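PDB 5EHK: lantibiotic dehydratase from Microbispora corallina, which probably dehydrates serine and threonine residues of the NAI-107 lantibiotic precursor peptide by a tRNA-dependent route that uses glutamyl-tRNA. Local coordinates for residues 390-402 with 484-498. Residues are numbered along the deposited sequence; the frame is centred on the assembly and turned at random.
Sequences AEALWRLSPPRRG and IAELAYDEAAPADLP
Arg-401 and Asp-496 form the salt bridge of this contact, a helix-end-to-loop packing within the lantibiotic dehydratase N-terminal family region: the C-terminal end of helix 380-395 and the loop after it pack against helix 481-487 and its following loop. NH1 of Arg-401 lies 3.2 Å from OD2 of Asp-496, but the N-H...O angle of 128° marks the hydrogen bond as weak; OD1 pairs with Arg-799. Arg-661 ties both segments together, accepting from Trp-394 NE1 through its backbone O and salt-bridging Asp-490 OD1.

Trp-394 buries the largest surface of any residue here, 132 Å². With CG anti to the backbone N (chi1 -177°), its indole reaches into the loop and 3-10 turn at 492-498, sandwiched in two CH-pi contacts. CB of Ala-492 sits over one face, 3.8 Å from the six-membered-ring centroid; CD2 of Leu-497 covers the opposite face, 5° off the ring normal. Ala-493 O lies near the ring plane at its edge, 3.2 Å from Trp-394 CH2.

Ile-484 CG2 lies over a face of the Arg-395 guanidinium, 3.4 Å from Arg-395 NH1, while NH2 pairs with Glu-481. Leu-396 CD2 approaches Leu-487 CB at 3.8 Å. Pro-399 CD rests 3.7 Å from Tyr-489 CB.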
# COMPACT_ATOMS: atom_id res chain seq x y z
N ALA A 390 -8.51 -29.81 14.07
CA ALA A 390 -9.20 -29.08 13.02
C ALA A 390 -10.03 -27.93 13.62
O ALA A 390 -9.93 -26.79 13.16
CB ALA A 390 -10.09 -30.01 12.22
N GLU A 391 -10.77 -28.20 14.69
CA GLU A 391 -11.53 -27.13 15.33
C GLU A 391 -10.61 -25.99 15.82
O GLU A 391 -10.91 -24.80 15.62
CB GLU A 391 -12.41 -27.66 16.47
CG GLU A 391 -13.28 -26.59 17.14
CD GLU A 391 -13.89 -27.04 18.48
OE1 GLU A 391 -13.46 -28.08 19.02
OE2 GLU A 391 -14.83 -26.36 18.96
N ALA A 392 -9.49 -26.36 16.40
CA ALA A 392 -8.58 -25.39 16.97
C ALA A 392 -8.06 -24.44 15.89
O ALA A 392 -8.09 -23.21 16.06
CB ALA A 392 -7.43 -26.09 17.65
N LEU A 393 -7.56 -25.03 14.81
CA LEU A 393 -7.12 -24.29 13.63
C LEU A 393 -8.21 -23.41 13.08
O LEU A 393 -7.95 -22.32 12.59
CB LEU A 393 -6.64 -25.23 12.54
CG LEU A 393 -5.29 -25.88 12.83
CD1 LEU A 393 -4.83 -26.63 11.60
CD2 LEU A 393 -4.24 -24.87 13.29
N TRP A 394 -9.45 -23.88 13.12
CA TRP A 394 -10.52 -23.05 12.61
C TRP A 394 -10.75 -21.86 13.52
O TRP A 394 -10.88 -20.75 13.04
CB TRP A 394 -11.81 -23.85 12.41
CG TRP A 394 -12.93 -23.03 11.82
CD1 TRP A 394 -13.04 -22.62 10.53
CD2 TRP A 394 -14.10 -22.56 12.50
NE1 TRP A 394 -14.21 -21.90 10.37
CE2 TRP A 394 -14.87 -21.86 11.57
CE3 TRP A 394 -14.56 -22.66 13.81
CZ2 TRP A 394 -16.07 -21.27 11.90
CZ3 TRP A 394 -15.75 -22.07 14.14
CH2 TRP A 394 -16.50 -21.38 13.19
N ARG A 395 -10.76 -22.08 14.83
CA ARG A 395 -11.07 -20.98 15.73
C ARG A 395 -10.00 -19.90 15.66
O ARG A 395 -10.28 -18.73 15.93
CB ARG A 395 -11.26 -21.46 17.16
CG ARG A 395 -12.45 -22.37 17.40
CD ARG A 395 -12.40 -22.94 18.83
NE ARG A 395 -12.52 -21.90 19.85
CZ ARG A 395 -12.00 -21.99 21.07
NH1 ARG A 395 -11.29 -23.06 21.41
NH2 ARG A 395 -12.17 -21.01 21.95
N LEU A 396 -8.79 -20.32 15.29
CA LEU A 396 -7.58 -19.50 15.23
C LEU A 396 -7.35 -18.84 13.87
O LEU A 396 -6.35 -18.14 13.66
CB LEU A 396 -6.36 -20.38 15.53
CG LEU A 396 -6.23 -20.85 16.97
CD1 LEU A 396 -4.98 -21.70 17.15
CD2 LEU A 396 -6.25 -19.67 17.93
N SER A 397 -8.26 -19.09 12.95
CA SER A 397 -8.17 -18.61 11.59
C SER A 397 -8.49 -17.11 11.50
O SER A 397 -9.05 -16.53 12.44
CB SER A 397 -9.11 -19.43 10.70
OG SER A 397 -10.45 -19.19 11.06
N PRO A 398 -8.10 -16.46 10.39
CA PRO A 398 -8.45 -15.04 10.16
C PRO A 398 -9.97 -14.74 10.13
O PRO A 398 -10.76 -15.55 9.65
CB PRO A 398 -7.84 -14.75 8.78
CG PRO A 398 -6.74 -15.82 8.60
CD PRO A 398 -7.23 -17.02 9.33
N PRO A 399 -10.37 -13.58 10.65
CA PRO A 399 -11.79 -13.20 10.73
C PRO A 399 -12.31 -12.69 9.38
O PRO A 399 -12.61 -11.52 9.18
CB PRO A 399 -11.79 -12.08 11.78
CG PRO A 399 -10.46 -11.45 11.62
CD PRO A 399 -9.50 -12.56 11.25
N ARG A 400 -12.42 -13.63 8.47
CA ARG A 400 -12.64 -13.36 7.06
C ARG A 400 -13.60 -14.43 6.50
O ARG A 400 -13.62 -15.55 7.00
CB ARG A 400 -11.26 -13.45 6.37
CG ARG A 400 -11.25 -13.02 4.93
CD ARG A 400 -10.06 -13.57 4.19
NE ARG A 400 -8.83 -13.55 4.97
CZ ARG A 400 -8.15 -12.44 5.27
NH1 ARG A 400 -8.62 -11.26 4.87
NH2 ARG A 400 -7.03 -12.50 5.98
N ARG A 401 -14.41 -14.10 5.50
CA ARG A 401 -15.13 -15.15 4.75
C ARG A 401 -14.61 -15.24 3.31
O ARG A 401 -14.44 -14.23 2.63
CB ARG A 401 -16.65 -14.94 4.80
CG ARG A 401 -17.29 -15.47 6.09
CD ARG A 401 -18.30 -14.48 6.73
NE ARG A 401 -17.64 -13.21 7.01
CZ ARG A 401 -16.71 -13.06 7.96
NH1 ARG A 401 -16.37 -14.10 8.73
NH2 ARG A 401 -16.12 -11.87 8.16
N GLY A 402 -14.34 -16.45 2.84
CA GLY A 402 -13.82 -16.60 1.49
C GLY A 402 -12.32 -16.37 1.41
O GLY A 402 -11.71 -15.95 2.36
N ILE A 484 -5.85 -20.36 23.58
CA ILE A 484 -6.62 -20.17 22.36
C ILE A 484 -7.50 -18.93 22.45
O ILE A 484 -7.59 -18.16 21.49
CB ILE A 484 -7.50 -21.39 22.05
CG1 ILE A 484 -6.64 -22.56 21.60
CG2 ILE A 484 -8.56 -21.06 20.99
CD1 ILE A 484 -7.43 -23.81 21.39
N ALA A 485 -8.11 -18.73 23.61
CA ALA A 485 -8.91 -17.54 23.86
C ALA A 485 -8.13 -16.22 23.71
O ALA A 485 -8.72 -15.15 23.58
CB ALA A 485 -9.54 -17.61 25.24
N GLU A 486 -6.80 -16.31 23.74
CA GLU A 486 -5.96 -15.13 23.66
C GLU A 486 -5.52 -14.83 22.24
O GLU A 486 -5.21 -13.69 21.92
CB GLU A 486 -4.67 -15.27 24.47
CG GLU A 486 -4.69 -14.69 25.84
CD GLU A 486 -3.31 -14.74 26.45
OE1 GLU A 486 -2.98 -15.70 27.20
OE2 GLU A 486 -2.54 -13.80 26.14
N LEU A 487 -5.45 -15.86 21.41
CA LEU A 487 -4.95 -15.69 20.06
C LEU A 487 -6.06 -15.42 19.07
O LEU A 487 -5.79 -14.95 17.97
CB LEU A 487 -4.20 -16.94 19.64
CG LEU A 487 -3.09 -17.30 20.62
CD1 LEU A 487 -2.47 -18.66 20.34
CD2 LEU A 487 -2.05 -16.22 20.53
N ALA A 488 -7.29 -15.71 19.46
CA ALA A 488 -8.42 -15.63 18.53
C ALA A 488 -8.66 -14.19 18.14
O ALA A 488 -8.83 -13.34 19.00
CB ALA A 488 -9.68 -16.25 19.17
N TYR A 489 -8.73 -13.91 16.84
CA TYR A 489 -9.03 -12.56 16.37
C TYR A 489 -10.46 -12.22 16.74
O TYR A 489 -10.82 -11.05 16.83
CB TYR A 489 -8.86 -12.44 14.86
CG TYR A 489 -7.46 -12.64 14.34
CD1 TYR A 489 -6.54 -11.59 14.35
CD2 TYR A 489 -7.05 -13.86 13.81
CE1 TYR A 489 -5.24 -11.76 13.87
CE2 TYR A 489 -5.75 -14.04 13.32
CZ TYR A 489 -4.85 -12.98 13.36
OH TYR A 489 -3.58 -13.14 12.88
N ASP A 490 -11.28 -13.25 16.92
CA ASP A 490 -12.63 -13.06 17.40
C ASP A 490 -13.27 -14.40 17.71
O ASP A 490 -12.63 -15.46 17.55
CB ASP A 490 -13.50 -12.28 16.40
CG ASP A 490 -13.85 -13.08 15.15
OD1 ASP A 490 -13.22 -14.14 14.88
OD2 ASP A 490 -14.76 -12.64 14.42
N GLU A 491 -14.53 -14.36 18.12
CA GLU A 491 -15.30 -15.58 18.36
C GLU A 491 -15.88 -16.07 17.04
O GLU A 491 -16.82 -15.49 16.48
CB GLU A 491 -16.40 -15.33 19.41
CG GLU A 491 -16.18 -16.09 20.72
CD GLU A 491 -17.41 -16.87 21.17
OE1 GLU A 491 -18.34 -16.26 21.76
OE2 GLU A 491 -17.46 -18.10 20.96
N ALA A 492 -15.30 -17.16 16.53
CA ALA A 492 -15.71 -17.71 15.24
C ALA A 492 -17.15 -18.27 15.25
O ALA A 492 -17.46 -19.20 15.97
CB ALA A 492 -14.72 -18.76 14.80
N ALA A 493 -18.01 -17.70 14.41
CA ALA A 493 -19.42 -18.07 14.37
C ALA A 493 -19.68 -19.40 13.66
O ALA A 493 -19.15 -19.64 12.57
CB ALA A 493 -20.20 -16.97 13.70
N PRO A 494 -20.55 -20.24 14.24
CA PRO A 494 -20.86 -21.54 13.62
C PRO A 494 -21.46 -21.45 12.20
O PRO A 494 -21.29 -22.38 11.42
CB PRO A 494 -21.84 -22.19 14.62
CG PRO A 494 -22.34 -21.05 15.45
CD PRO A 494 -21.19 -20.10 15.55
N ALA A 495 -22.13 -20.34 11.87
CA ALA A 495 -22.67 -20.15 10.53
C ALA A 495 -21.58 -20.05 9.46
O ALA A 495 -21.86 -20.16 8.28
CB ALA A 495 -23.53 -18.92 10.48
N ASP A 496 -20.35 -19.80 9.90
CA ASP A 496 -19.23 -19.60 8.98
C ASP A 496 -18.43 -20.87 8.75
O ASP A 496 -17.40 -20.86 8.07
CB ASP A 496 -18.30 -18.50 9.51
CG ASP A 496 -18.97 -17.13 9.53
OD1 ASP A 496 -20.06 -16.99 8.92
OD2 ASP A 496 -18.39 -16.18 10.14
N LEU A 497 -18.88 -21.96 9.34
CA LEU A 497 -18.14 -23.20 9.21
C LEU A 497 -18.11 -23.61 7.75
O LEU A 497 -19.11 -23.57 7.07
CB LEU A 497 -18.75 -24.30 10.08
CG LEU A 497 -18.50 -24.23 11.59
CD1 LEU A 497 -19.46 -25.16 12.27
CD2 LEU A 497 -17.06 -24.60 11.91
N PRO A 498 -16.94 -24.03 7.28
CA PRO A 498 -16.81 -24.44 5.88
C PRO A 498 -17.49 -25.78 5.65
O PRO A 498 -17.69 -26.52 6.62
CB PRO A 498 -15.31 -24.62 5.73
CG PRO A 498 -14.86 -25.05 7.09
CD PRO A 498 -15.70 -24.26 8.04